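Local coordinates for protein sugar phosphate isomerase/epimerase (Parabacteroides distasonis, PDB 3OBE) that probably works as an isomerase or epimerase on sugar phosphates, using a xylose isomerase-like TIM barrel, at residues P137-E140 against D144-V147; W166-H171 against E202-N207. One frame throughout, in Å; residues are numbered along the deposited sequence.

Contact 1 of 2, residues P137-E140 against D144-V147; sequences PRIE and DAKV
Ile139 overlaps the first turn of helix 142-160 with both of its branches. Its CG2 meets the methyl CB of Ala145 at 3.9 Å, while its CD1 comes over the peptide that joins Asp144 to Ala145, 3.9 Å from Ala145 N. The two branches can reach the helix together because CG2 lies anti to the backbone N and CG1 anti to the carbonyl carbon (chi1 -51°). Val148 of the same helix and Ile200 of helix 200-207 also touch this isoleucine.

The polar part of the contact is a single side-chain-to-backbone bond. Asp144 turns its carboxylate back toward the loop, and OD2 accepts the amide N of Glu140 at 2.8 Å through its anti lone pair, nearly straight at 161°. OD2 takes part in a second hydrogen bond with a close neighbour in the chain, so two bonds meet on one oxygen. With an alanine in place of Asp144, the Glu140 amide would probably lose its acceptor and the loop would be freer to swing off the helix start. Glu140 OE1 stands 4.7 Å from Asp144 OD2, a like-charge proximity that is probably eased by Arg138, whose NH1 forms a salt bridge with Glu140 OE2 at 3.0 Å, coming from above the carboxylate plane.

Asn141 OD1 accepts the amide of Asp144, as an N-cap residue would, and with Asp144 OD2 reaching back to the chain before the helix the arrangement resembles a capping box, at the start of a helix that follows a barrel strand.

Contact 2 of 2, residues W166-H171 against E202-N207; sequences WGYHNH and ELFLKN. With PO4 (phosphate ion), chain C.
In this TIM barrel the strand 165-169 carries side chains alternately into the barrel and out to the surrounding helices, and the contact lies on the outer side, where Tyr168 meets Phe204 of helix 200-207. The two rings form a T-shaped (edge-to-face) pair: Phe204 presents its edge to the face of Tyr168, with centroids 5.2 Å apart and planes at 80°. Phe204 CE2 does the touching, 3.8 Å from both CE2 and CZ of Tyr168. CG of Tyr168 is anti to its own N (chi1 -178°), which extends the phenol away from the strand and across to the helix. Its hydroxyl is bonded to Glu174 OE2, and the other oxygen of that carboxylate accepts the amide of His171, so one glutamate ties the ring to the backbone beyond the strand.

That backbone leads to a bound phosphate, probably from the crystallisation liquor. His171 NE2 donates to phosphate O2 at 2.6 Å and 167°, with the ion at the edge of the imidazole. His169 approaches with CE1, 3.5 Å from phosphate O3, while its NE2 is hydrogen-bonded to Asp218 OD2. Between them, Asn170 closes a bond within the turn, ND2 to His171 O at 2.9 Å, on a lone pair in the carbonyl plane. The ion shows that an anion can be accepted beside His171.

No hydrogen bond spans the two segments, so strand and helix are joined here by aromatic contact alone, and the one polar end of the pair, Tyr168 OH, is satisfied by Glu174.

The two contacts follow one another along the chain, contact 1 closing before contact 2 opens, and their centres lie about 11 Å apart on the same side of the molecule. Helix 142-160, whose start belongs to contact 1, is followed in the chain by strand 165-169 of contact 2. Helix 200-207 brings them together: Leu203 CD1 packs on Ala145 CB at 3.8 Å, and Phe204 CE1 packs against Ala145 O and, more loosely, Ile139 CD1. Both helices pack on the outer side of strand 165-169 and on each other, with the surface loop 137-140 against the two of them, so that consecutive beta-alpha elements of the barrel wall are held together.

Contact 1 of 2, residues P137-E140 against D144-V147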
loop_
_atom_site.group_PDB
_atom_site.type_symbol
_atom_site.label_atom_id
_atom_site.label_comp_id
_atom_site.label_asym_id
_atom_site.label_seq_id
_atom_site.Cartn_x
_atom_site.Cartn_y
_atom_site.Cartn_z
ATOM N N PRO A 137 5.340 -12.105 7.377
ATOM C CA PRO A 137 6.241 -12.969 8.152
ATOM C C PRO A 137 5.999 -14.455 7.910
ATOM O O PRO A 137 5.015 -14.853 7.264
ATOM C CB PRO A 137 5.920 -12.582 9.606
ATOM C CG PRO A 137 5.363 -11.180 9.541
ATOM C CD PRO A 137 4.526 -11.269 8.271
ATOM N N ARG A 138 6.907 -15.274 8.427
ATOM C CA ARG A 138 6.682 -16.688 8.406
ATOM C C ARG A 138 5.457 -17.074 9.204
ATOM O O ARG A 138 5.429 -16.886 10.402
ATOM C CB ARG A 138 7.918 -17.422 8.940
ATOM C CG ARG A 138 7.776 -18.937 8.778
ATOM C CD ARG A 138 9.054 -19.765 9.053
ATOM N NE ARG A 138 10.096 -19.469 8.073
ATOM C CZ ARG A 138 10.181 -19.975 6.853
ATOM N NH1 ARG A 138 9.281 -20.871 6.403
ATOM N NH2 ARG A 138 11.188 -19.597 6.077
ATOM N N ILE A 139 4.464 -17.654 8.536
ATOM C CA ILE A 139 3.258 -18.091 9.226
ATOM C C ILE A 139 2.982 -19.519 8.890
ATOM O O ILE A 139 2.636 -19.817 7.745
ATOM C CB ILE A 139 2.001 -17.222 8.824
ATOM C CG1 ILE A 139 2.276 -15.726 8.943
ATOM C CG2 ILE A 139 0.735 -17.721 9.587
ATOM C CD1 ILE A 139 2.436 -15.207 10.249
ATOM N N GLU A 140 3.199 -20.401 9.855
ATOM C CA GLU A 140 3.002 -21.825 9.609
ATOM C C GLU A 140 1.832 -22.404 10.347
ATOM O O GLU A 140 1.356 -23.482 9.994
ATOM C CB GLU A 140 4.291 -22.560 9.913
ATOM C CG GLU A 140 5.262 -22.157 8.830
ATOM C CD GLU A 140 6.716 -22.558 9.026
ATOM O OE1 GLU A 140 7.182 -22.716 10.180
ATOM O OE2 GLU A 140 7.381 -22.628 7.948
ATOM N N ASP A 144 1.454 -18.442 15.064
ATOM C CA ASP A 144 2.375 -17.513 14.413
ATOM C C ASP A 144 1.639 -16.266 13.961
ATOM O O ASP A 144 2.157 -15.165 14.095
ATOM C CB ASP A 144 3.003 -18.155 13.178
ATOM C CG ASP A 144 3.874 -19.351 13.487
ATOM O OD1 ASP A 144 4.315 -19.557 14.632
ATOM O OD2 ASP A 144 4.083 -20.100 12.521
ATOM N N ALA A 145 0.447 -16.443 13.374
ATOM C CA ALA A 145 -0.383 -15.341 12.952
ATOM C C ALA A 145 -0.834 -14.452 14.123
ATOM O O ALA A 145 -0.909 -13.257 13.980
ATOM C CB ALA A 145 -1.600 -15.874 12.180
ATOM N N LYS A 146 -1.174 -15.061 15.255
ATOM C CA LYS A 146 -1.533 -14.291 16.443
ATOM C C LYS A 146 -0.396 -13.451 17.010
ATOM O O LYS A 146 -0.593 -12.283 17.309
ATOM C CB LYS A 146 -2.115 -15.208 17.520
ATOM C CG LYS A 146 -3.470 -15.810 17.132
ATOM C CD LYS A 146 -3.991 -16.724 18.233
ATOM C CE LYS A 146 -5.501 -16.879 18.192
ATOM N NZ LYS A 146 -5.970 -17.512 19.497
ATOM N N VAL A 147 0.808 -13.994 17.065
ATOM C CA VAL A 147 1.944 -13.245 17.568
ATOM C C VAL A 147 2.270 -12.082 16.614
ATOM O O VAL A 147 2.570 -10.944 17.068
ATOM C CB VAL A 147 3.216 -14.114 17.817
ATOM C CG1 VAL A 147 4.398 -13.199 18.314
ATOM C CG2 VAL A 147 2.930 -15.206 18.896
#

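Contact 2 of 2, residues W166-H171 against E202-N207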
loop_
_atom_site.group_PDB
_atom_site.type_symbol
_atom_site.label_atom_id
_atom_site.label_comp_id
_atom_site.label_asym_id
_atom_site.label_seq_id
_atom_site.Cartn_x
_atom_site.Cartn_y
_atom_site.Cartn_z
ATOM N N TRP A 166 -1.399 2.950 10.771
ATOM C CA TRP A 166 -0.606 1.775 10.408
ATOM C C TRP A 166 -1.479 0.815 9.637
ATOM O O TRP A 166 -2.597 0.526 10.051
ATOM C CB TRP A 166 -0.031 1.107 11.655
ATOM C CG TRP A 166 1.019 0.084 11.350
ATOM C CD1 TRP A 166 2.358 0.303 11.352
ATOM C CD2 TRP A 166 0.837 -1.293 10.970
ATOM N NE1 TRP A 166 3.029 -0.838 11.006
ATOM C CE2 TRP A 166 2.126 -1.848 10.800
ATOM C CE3 TRP A 166 -0.276 -2.120 10.790
ATOM C CZ2 TRP A 166 2.322 -3.168 10.400
ATOM C CZ3 TRP A 166 -0.073 -3.417 10.446
ATOM C CH2 TRP A 166 1.198 -3.932 10.226
ATOM N N GLY A 167 -0.925 0.234 8.558
ATOM C CA GLY A 167 -1.626 -0.748 7.754
ATOM C C GLY A 167 -0.732 -1.882 7.260
ATOM O O GLY A 167 0.486 -1.779 7.324
ATOM N N TYR A 168 -1.385 -2.902 6.723
ATOM C CA TYR A 168 -0.747 -4.120 6.224
ATOM C C TYR A 168 -1.195 -4.384 4.787
ATOM O O TYR A 168 -2.395 -4.408 4.502
ATOM C CB TYR A 168 -1.072 -5.329 7.098
ATOM C CG TYR A 168 -0.386 -6.562 6.624
ATOM C CD1 TYR A 168 0.962 -6.717 6.840
ATOM C CD2 TYR A 168 -1.047 -7.512 5.817
ATOM C CE1 TYR A 168 1.620 -7.797 6.372
ATOM C CE2 TYR A 168 -0.382 -8.585 5.327
ATOM C CZ TYR A 168 0.953 -8.738 5.630
ATOM O OH TYR A 168 1.666 -9.842 5.194
ATOM N N HIS A 169 -0.222 -4.571 3.899
ATOM C CA HIS A 169 -0.447 -4.789 2.465
ATOM C C HIS A 169 -0.167 -6.229 2.129
ATOM O O HIS A 169 0.954 -6.732 2.363
ATOM C CB HIS A 169 0.456 -3.866 1.655
ATOM C CG HIS A 169 0.428 -4.124 0.191
ATOM N ND1 HIS A 169 1.579 -4.257 -0.539
ATOM C CD2 HIS A 169 -0.601 -4.228 -0.690
ATOM C CE1 HIS A 169 1.269 -4.476 -1.811
ATOM N NE2 HIS A 169 -0.050 -4.472 -1.937
ATOM N N ASN A 170 -1.188 -6.910 1.633
ATOM C CA ASN A 170 -1.118 -8.292 1.269
ATOM C C ASN A 170 -0.564 -8.515 -0.151
ATOM O O ASN A 170 -0.638 -7.639 -1.018
ATOM C CB ASN A 170 -2.509 -8.986 1.276
ATOM C CG ASN A 170 -3.448 -8.379 0.292
ATOM O OD1 ASN A 170 -3.972 -7.290 0.525
ATOM N ND2 ASN A 170 -3.675 -9.054 -0.827
ATOM N N HIS A 171 -0.092 -9.742 -0.406
ATOM C CA HIS A 171 0.062 -10.252 -1.774
ATOM C C HIS A 171 -0.859 -11.473 -1.854
ATOM O O HIS A 171 -2.011 -11.336 -1.474
ATOM C CB HIS A 171 1.516 -10.508 -2.075
ATOM C CG HIS A 171 2.319 -9.236 -2.040
ATOM N ND1 HIS A 171 2.613 -8.588 -0.856
ATOM C CD2 HIS A 171 2.783 -8.445 -3.040
ATOM C CE1 HIS A 171 3.269 -7.465 -1.142
ATOM N NE2 HIS A 171 3.370 -7.348 -2.454
ATOM N N GLU A 202 -7.487 -13.526 7.105
ATOM C CA GLU A 202 -8.564 -13.568 8.076
ATOM C C GLU A 202 -8.064 -13.547 9.502
ATOM O O GLU A 202 -8.613 -12.865 10.367
ATOM C CB GLU A 202 -9.505 -14.773 7.805
ATOM C CG GLU A 202 -10.575 -14.970 8.825
ATOM C CD GLU A 202 -11.574 -16.045 8.452
ATOM O OE1 GLU A 202 -11.588 -16.468 7.307
ATOM O OE2 GLU A 202 -12.322 -16.472 9.324
ATOM N N LEU A 203 -7.021 -14.326 9.790
ATOM C CA LEU A 203 -6.435 -14.329 11.086
ATOM C C LEU A 203 -5.875 -12.942 11.470
ATOM O O LEU A 203 -6.035 -12.514 12.615
ATOM C CB LEU A 203 -5.351 -15.401 11.195
ATOM C CG LEU A 203 -5.875 -16.822 11.150
ATOM C CD1 LEU A 203 -4.654 -17.764 10.872
ATOM C CD2 LEU A 203 -6.646 -17.153 12.457
ATOM N N PHE A 204 -5.227 -12.265 10.535
ATOM C CA PHE A 204 -4.708 -10.931 10.806
ATOM C C PHE A 204 -5.854 -9.960 11.079
ATOM O O PHE A 204 -5.804 -9.185 12.043
ATOM C CB PHE A 204 -3.876 -10.363 9.656
ATOM C CG PHE A 204 -2.543 -10.986 9.433
ATOM C CD1 PHE A 204 -1.911 -11.813 10.346
ATOM C CD2 PHE A 204 -1.905 -10.740 8.251
ATOM C CE1 PHE A 204 -0.644 -12.339 10.075
ATOM C CE2 PHE A 204 -0.672 -11.242 7.987
ATOM C CZ PHE A 204 -0.031 -12.060 8.877
ATOM N N LEU A 205 -6.899 -10.019 10.284
ATOM C CA LEU A 205 -8.088 -9.202 10.553
ATOM C C LEU A 205 -8.685 -9.424 11.926
ATOM O O LEU A 205 -8.989 -8.463 12.668
ATOM C CB LEU A 205 -9.129 -9.439 9.451
ATOM C CG LEU A 205 -8.735 -8.839 8.092
ATOM C CD1 LEU A 205 -9.373 -9.612 6.923
ATOM C CD2 LEU A 205 -9.141 -7.359 7.969
ATOM N N LYS A 206 -8.909 -10.682 12.240
ATOM C CA LYS A 206 -9.596 -11.032 13.489
ATOM C C LYS A 206 -8.771 -10.804 14.722
ATOM O O LYS A 206 -9.329 -10.615 15.823
ATOM C CB LYS A 206 -10.117 -12.449 13.461
ATOM C CG LYS A 206 -11.021 -12.660 12.251
ATOM C CD LYS A 206 -12.424 -12.920 12.520
ATOM C CE LYS A 206 -13.026 -13.707 11.370
ATOM N NZ LYS A 206 -14.466 -13.928 11.556
ATOM N N ASN A 207 -7.448 -10.767 14.574
ATOM C CA ASN A 207 -6.567 -10.610 15.724
ATOM C C ASN A 207 -5.905 -9.231 15.840
ATOM O O ASN A 207 -5.059 -9.035 16.698
ATOM C CB ASN A 207 -5.510 -11.728 15.726
ATOM C CG ASN A 207 -6.134 -13.062 16.086
ATOM O OD1 ASN A 207 -6.499 -13.277 17.235
ATOM N ND2 ASN A 207 -6.323 -13.930 15.097
HETATM P P PO4 C . 5.002 -4.182 -3.353
HETATM O O1 PO4 C . 5.986 -3.755 -4.450
HETATM O O2 PO4 C . 4.187 -5.301 -3.920
HETATM O O3 PO4 C . 4.118 -2.914 -3.154
HETATM O O4 PO4 C . 5.675 -4.481 -2.058
#